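Local coordinates for protein putative NADP oxidoreductase BF3122 (Bacteroides fragilis, PDB 3D1L) that is probably an NADP-dependent oxidoreductase, pairing a Rossmann-type dinucleotide-binding domain with a helical C-terminal region, its substrate not established, at residues V37-R42 against Q52-E57; P138-A143 against R162-D167. One frame throughout, in Å; residues are numbered along the deposited sequence.

Interactions 1 and 2 are the outer pairings at the two ends of one eight-stranded mixed sheet: 57-59 is the outermost strand beside 35-40, and 163-165 the outermost beside 139-143. Each closes a beta-alpha-beta unit, through helix 44-53 in interaction 1 and helix 146-157 in interaction 2. Their centres lie about 25 Å apart and their nearest atoms about 14 Å, so the link between them runs through the intervening strands. Interaction 1 belongs to the Rossmann part, with Val39 near a probable GxGxxA nucleotide-binding loop. In interaction 2 the Pro138 side chain is about 8 Å from a bound 2-mercapto-propion aldehyde, and the second subunit packs nearby.

Interaction 1. Residues V37-R42 against Q52-E57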
# COMPACT_ATOMS: atom_id res chain seq x y z
N VAL B 37 -5.54 20.08 28.27
CA VAL B 37 -6.36 20.17 29.47
C VAL B 37 -7.64 19.35 29.36
O VAL B 37 -8.08 18.75 30.35
CB VAL B 37 -6.61 21.64 29.94
CG1 VAL B 37 -5.27 22.36 30.13
CG2 VAL B 37 -7.47 22.38 28.97
N GLN B 38 -8.24 19.33 28.16
CA GLN B 38 -9.40 18.50 27.91
C GLN B 38 -9.69 18.31 26.44
O GLN B 38 -9.20 19.04 25.57
CB GLN B 38 -10.66 19.02 28.61
CG GLN B 38 -11.25 20.20 27.96
CD GLN B 38 -12.71 20.42 28.23
OE1 GLN B 38 -13.32 21.20 27.54
NE2 GLN B 38 -13.28 19.77 29.24
N VAL B 39 -10.51 17.31 26.18
CA VAL B 39 -10.87 16.89 24.85
C VAL B 39 -12.38 16.97 24.79
O VAL B 39 -13.06 16.50 25.70
CB VAL B 39 -10.42 15.40 24.65
CG1 VAL B 39 -11.00 14.78 23.36
CG2 VAL B 39 -8.89 15.28 24.69
N TYR B 40 -12.89 17.54 23.70
CA TYR B 40 -14.31 17.49 23.38
C TYR B 40 -14.53 16.55 22.19
O TYR B 40 -13.75 16.55 21.22
CB TYR B 40 -14.85 18.89 23.04
CG TYR B 40 -16.14 18.80 22.28
CD1 TYR B 40 -17.37 18.73 22.96
CD2 TYR B 40 -16.14 18.69 20.88
CE1 TYR B 40 -18.55 18.61 22.27
CE2 TYR B 40 -17.33 18.54 20.18
CZ TYR B 40 -18.52 18.50 20.89
OH TYR B 40 -19.70 18.38 20.20
N SER B 41 -15.59 15.75 22.25
CA SER B 41 -16.03 14.99 21.08
C SER B 41 -17.52 14.86 21.16
O SER B 41 -18.08 14.96 22.25
CB SER B 41 -15.40 13.60 21.08
OG SER B 41 -15.76 12.88 19.92
N ARG B 42 -18.16 14.64 20.01
CA ARG B 42 -19.60 14.44 19.99
C ARG B 42 -20.01 13.13 20.69
O ARG B 42 -21.07 13.07 21.32
CB ARG B 42 -20.17 14.59 18.56
CG ARG B 42 -20.40 16.07 18.22
CD ARG B 42 -20.28 16.46 16.72
NE ARG B 42 -18.98 16.17 16.12
CZ ARG B 42 -18.79 15.27 15.15
NH1 ARG B 42 -19.81 14.57 14.65
NH2 ARG B 42 -17.56 15.07 14.67
N GLN B 52 -7.92 9.73 27.98
CA GLN B 52 -7.12 8.81 28.78
C GLN B 52 -5.70 8.69 28.28
O GLN B 52 -4.79 8.41 29.07
CB GLN B 52 -7.69 7.42 28.70
CG GLN B 52 -8.86 7.18 29.53
CD GLN B 52 -9.32 5.75 29.36
OE1 GLN B 52 -10.49 5.50 29.10
NE2 GLN B 52 -8.36 4.81 29.44
N LYS B 53 -5.52 8.83 26.97
CA LYS B 53 -4.20 8.68 26.37
C LYS B 53 -3.29 9.86 26.73
O LYS B 53 -2.07 9.71 26.78
CB LYS B 53 -4.31 8.51 24.85
CG LYS B 53 -4.89 7.15 24.42
CD LYS B 53 -5.38 7.20 22.98
CE LYS B 53 -6.07 5.89 22.55
NZ LYS B 53 -6.54 6.04 21.12
N VAL B 54 -3.88 11.02 26.98
CA VAL B 54 -3.11 12.25 27.09
C VAL B 54 -3.40 12.92 28.41
O VAL B 54 -3.16 14.14 28.58
CB VAL B 54 -3.42 13.24 25.93
CG1 VAL B 54 -3.00 12.64 24.57
CG2 VAL B 54 -4.90 13.64 25.93
N GLU B 55 -3.91 12.10 29.34
CA GLU B 55 -4.23 12.48 30.71
C GLU B 55 -5.03 13.76 30.82
O GLU B 55 -4.66 14.64 31.58
CB GLU B 55 -2.94 12.57 31.56
CG GLU B 55 -2.26 11.22 31.70
CD GLU B 55 -0.95 11.28 32.44
OE1 GLU B 55 0.09 11.62 31.82
OE2 GLU B 55 -0.97 10.96 33.65
N ALA B 56 -6.14 13.84 30.08
CA ALA B 56 -6.97 15.05 29.97
C ALA B 56 -8.36 14.82 30.50
O ALA B 56 -8.80 13.67 30.55
CB ALA B 56 -7.09 15.46 28.49
N GLU B 57 -9.06 15.90 30.84
CA GLU B 57 -10.51 15.87 31.10
C GLU B 57 -11.22 15.71 29.76
O GLU B 57 -10.61 15.92 28.73
CB GLU B 57 -11.00 17.18 31.73
CG GLU B 57 -10.40 17.51 33.09
CD GLU B 57 -11.14 18.64 33.79
OE1 GLU B 57 -11.73 19.52 33.11
OE2 GLU B 57 -11.14 18.66 35.05
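Val37 and Glu57 begin the pairing that closes a beta-alpha-beta unit of the Rossmann-type sheet, in which strand 35-40 runs into helix 44-53 and the chain returns as parallel strand 57-59. The evidence is a single parallel bridge, Gln38 with Glu57, flanked by two backbone hydrogen bonds. In the first, Glu57 N donates to Val37 O at 3.1 Å. The Val37 side chain points away from this neighbour and packs instead on Pro12 and Val14 of the next strand inward.

At Gln38 the backbones come close, with CA 3.0 Å from Glu57 O in a CA-H...O contact. Its CB meets Glu57 CB at 3.6 Å, both on the same face of the sheet. From CG, set between the backbone N and the carbonyl carbon (chi1 75°), the extended Gln38 chain runs on to Asn66, whose backbone N donates to OE1. The amide and carboxylate planes are turned 53° apart, and Gln38 NE2 remains 4.2 Å from Glu57 OE1, too far to bond.

Val39 supplies the second backbone bond, its N donating to Glu57 O at 2.9 Å, so that this carbonyl receives both the N-H and the CA-H contact. The Val39 side chain also reaches Leu50 of helix 44-53 and Ala18, which lies within the GxGxxA pattern, consistent with a nucleotide-binding loop. Its CG2, anti to the carbonyl carbon, is the methyl that faces the returning chain, lying 4.2 Å from Ala56 CB and 4.5 Å from Val54 CG2.

Interaction 2. Residues P138-A143 against R162-D167; sequences PFFIEA and RVYDAD
Ile141 O accepts two bonds: Ala166 N donates to it at 3.1 Å, tilted 30° from the carbonyl plane, and a water donates at 2.7 Å. The same water donates to Asp165 OD1, while OD2 of that carboxylate forms a salt bridge with Lys153. The Ala166 bond belongs to the parallel pairing of strands 139-143 and 163-165, joined by helix 146-157 as a beta-alpha-beta unit at the sheet's edge. Three further backbone bonds fix the register, the straightest being Tyr164 N to Phe139 O (172° at the hydrogen).

Phe140 and Tyr164 lie side by side on one face, pointing the same way. In both, CG is anti to the carbonyl carbon, which sends the two CG atoms off that face in the same direction; the ring planes stand 33° apart. Pro138 CB comes to the edge of the tyrosine ring, and Val205 of the second subunit packs on Pro138 and Phe140. On the other face Ile141 CG1 approaches Val163 CG1 at 4.3 Å. Phe140 CE1 is 3.6 Å from Tyr164 CD2, and Phe140 CD1 touches Ala166 CB at 3.8 Å.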
# COMPACT_ATOMS: atom_id res chain seq x y z
N PRO B 138 4.82 16.93 6.93
CA PRO B 138 4.62 18.33 6.51
C PRO B 138 3.50 19.00 7.32
O PRO B 138 2.35 18.52 7.34
CB PRO B 138 4.21 18.20 5.04
CG PRO B 138 4.65 16.83 4.61
CD PRO B 138 4.65 15.97 5.83
N PHE B 139 3.84 20.09 8.01
CA PHE B 139 2.90 20.81 8.86
C PHE B 139 2.72 22.21 8.25
O PHE B 139 3.65 23.00 8.28
CB PHE B 139 3.54 20.96 10.23
CG PHE B 139 2.68 20.58 11.37
CD1 PHE B 139 1.54 21.30 11.69
CD2 PHE B 139 3.06 19.53 12.19
CE1 PHE B 139 0.78 20.96 12.78
CE2 PHE B 139 2.31 19.19 13.29
CZ PHE B 139 1.18 19.88 13.60
N PHE B 140 1.53 22.53 7.73
CA PHE B 140 1.27 23.84 7.13
C PHE B 140 0.51 24.77 8.05
O PHE B 140 -0.49 24.37 8.68
CB PHE B 140 0.54 23.67 5.81
CG PHE B 140 1.24 22.72 4.90
CD1 PHE B 140 2.26 23.17 4.06
CD2 PHE B 140 0.92 21.36 4.92
CE1 PHE B 140 2.93 22.29 3.24
CE2 PHE B 140 1.59 20.49 4.11
CZ PHE B 140 2.59 20.95 3.27
N ILE B 141 1.01 26.01 8.13
CA ILE B 141 0.56 27.00 9.12
C ILE B 141 0.12 28.26 8.42
O ILE B 141 0.79 28.76 7.51
CB ILE B 141 1.70 27.39 10.12
CG1 ILE B 141 2.22 26.18 10.93
CG2 ILE B 141 1.29 28.58 11.06
CD1 ILE B 141 1.22 25.27 11.47
N GLU B 142 -1.04 28.74 8.84
CA GLU B 142 -1.56 30.05 8.47
C GLU B 142 -2.12 30.63 9.77
O GLU B 142 -2.59 29.87 10.63
CB GLU B 142 -2.67 29.87 7.42
CG GLU B 142 -2.77 30.97 6.38
CD GLU B 142 -3.99 30.80 5.50
OE1 GLU B 142 -4.66 29.75 5.62
OE2 GLU B 142 -4.29 31.70 4.68
N ALA B 143 -2.03 31.96 9.96
CA ALA B 143 -2.67 32.62 11.11
C ALA B 143 -3.05 34.07 10.82
O ALA B 143 -2.56 34.66 9.86
CB ALA B 143 -1.80 32.52 12.36
N ARG B 162 9.45 19.58 9.36
CA ARG B 162 8.93 20.07 8.08
C ARG B 162 7.75 21.01 8.29
O ARG B 162 6.61 20.70 7.94
CB ARG B 162 8.55 18.91 7.15
CG ARG B 162 9.71 18.37 6.30
CD ARG B 162 9.19 17.42 5.20
NE ARG B 162 10.14 17.24 4.11
CZ ARG B 162 10.01 17.75 2.88
NH1 ARG B 162 8.96 18.50 2.57
NH2 ARG B 162 10.94 17.52 1.97
N VAL B 163 8.03 22.18 8.83
CA VAL B 163 6.99 23.16 9.19
C VAL B 163 7.00 24.29 8.17
O VAL B 163 8.04 24.91 7.95
CB VAL B 163 7.26 23.68 10.65
CG1 VAL B 163 6.29 24.86 11.07
CG2 VAL B 163 7.16 22.51 11.61
N TYR B 164 5.87 24.52 7.51
CA TYR B 164 5.84 25.46 6.39
C TYR B 164 4.73 26.46 6.56
O TYR B 164 3.66 26.12 7.07
CB TYR B 164 5.63 24.73 5.06
CG TYR B 164 6.64 23.65 4.78
CD1 TYR B 164 7.98 23.95 4.59
CD2 TYR B 164 6.26 22.30 4.73
CE1 TYR B 164 8.91 22.96 4.34
CE2 TYR B 164 7.18 21.30 4.48
CZ TYR B 164 8.50 21.64 4.28
OH TYR B 164 9.43 20.67 4.02
N ASP B 165 4.98 27.71 6.15
CA ASP B 165 3.93 28.71 6.02
C ASP B 165 3.27 28.44 4.69
O ASP B 165 3.94 28.36 3.64
CB ASP B 165 4.54 30.11 5.93
CG ASP B 165 5.20 30.55 7.22
OD1 ASP B 165 4.46 30.90 8.15
OD2 ASP B 165 6.45 30.57 7.30
N ALA B 166 1.95 28.30 4.70
CA ALA B 166 1.23 28.17 3.42
C ALA B 166 -0.14 28.84 3.51
O ALA B 166 -0.76 28.85 4.58
CB ALA B 166 1.11 26.68 3.02
N ASP B 167 -0.59 29.45 2.41
CA ASP B 167 -1.91 30.08 2.29
C ASP B 167 -3.03 29.05 2.12
O ASP B 167 -2.75 27.88 1.84
CB ASP B 167 -1.94 30.98 1.05
CG ASP B 167 -1.31 32.32 1.30
OD1 ASP B 167 -0.93 32.60 2.47
OD2 ASP B 167 -1.21 33.10 0.33
O HOH W 1 1.74 31.32 7.20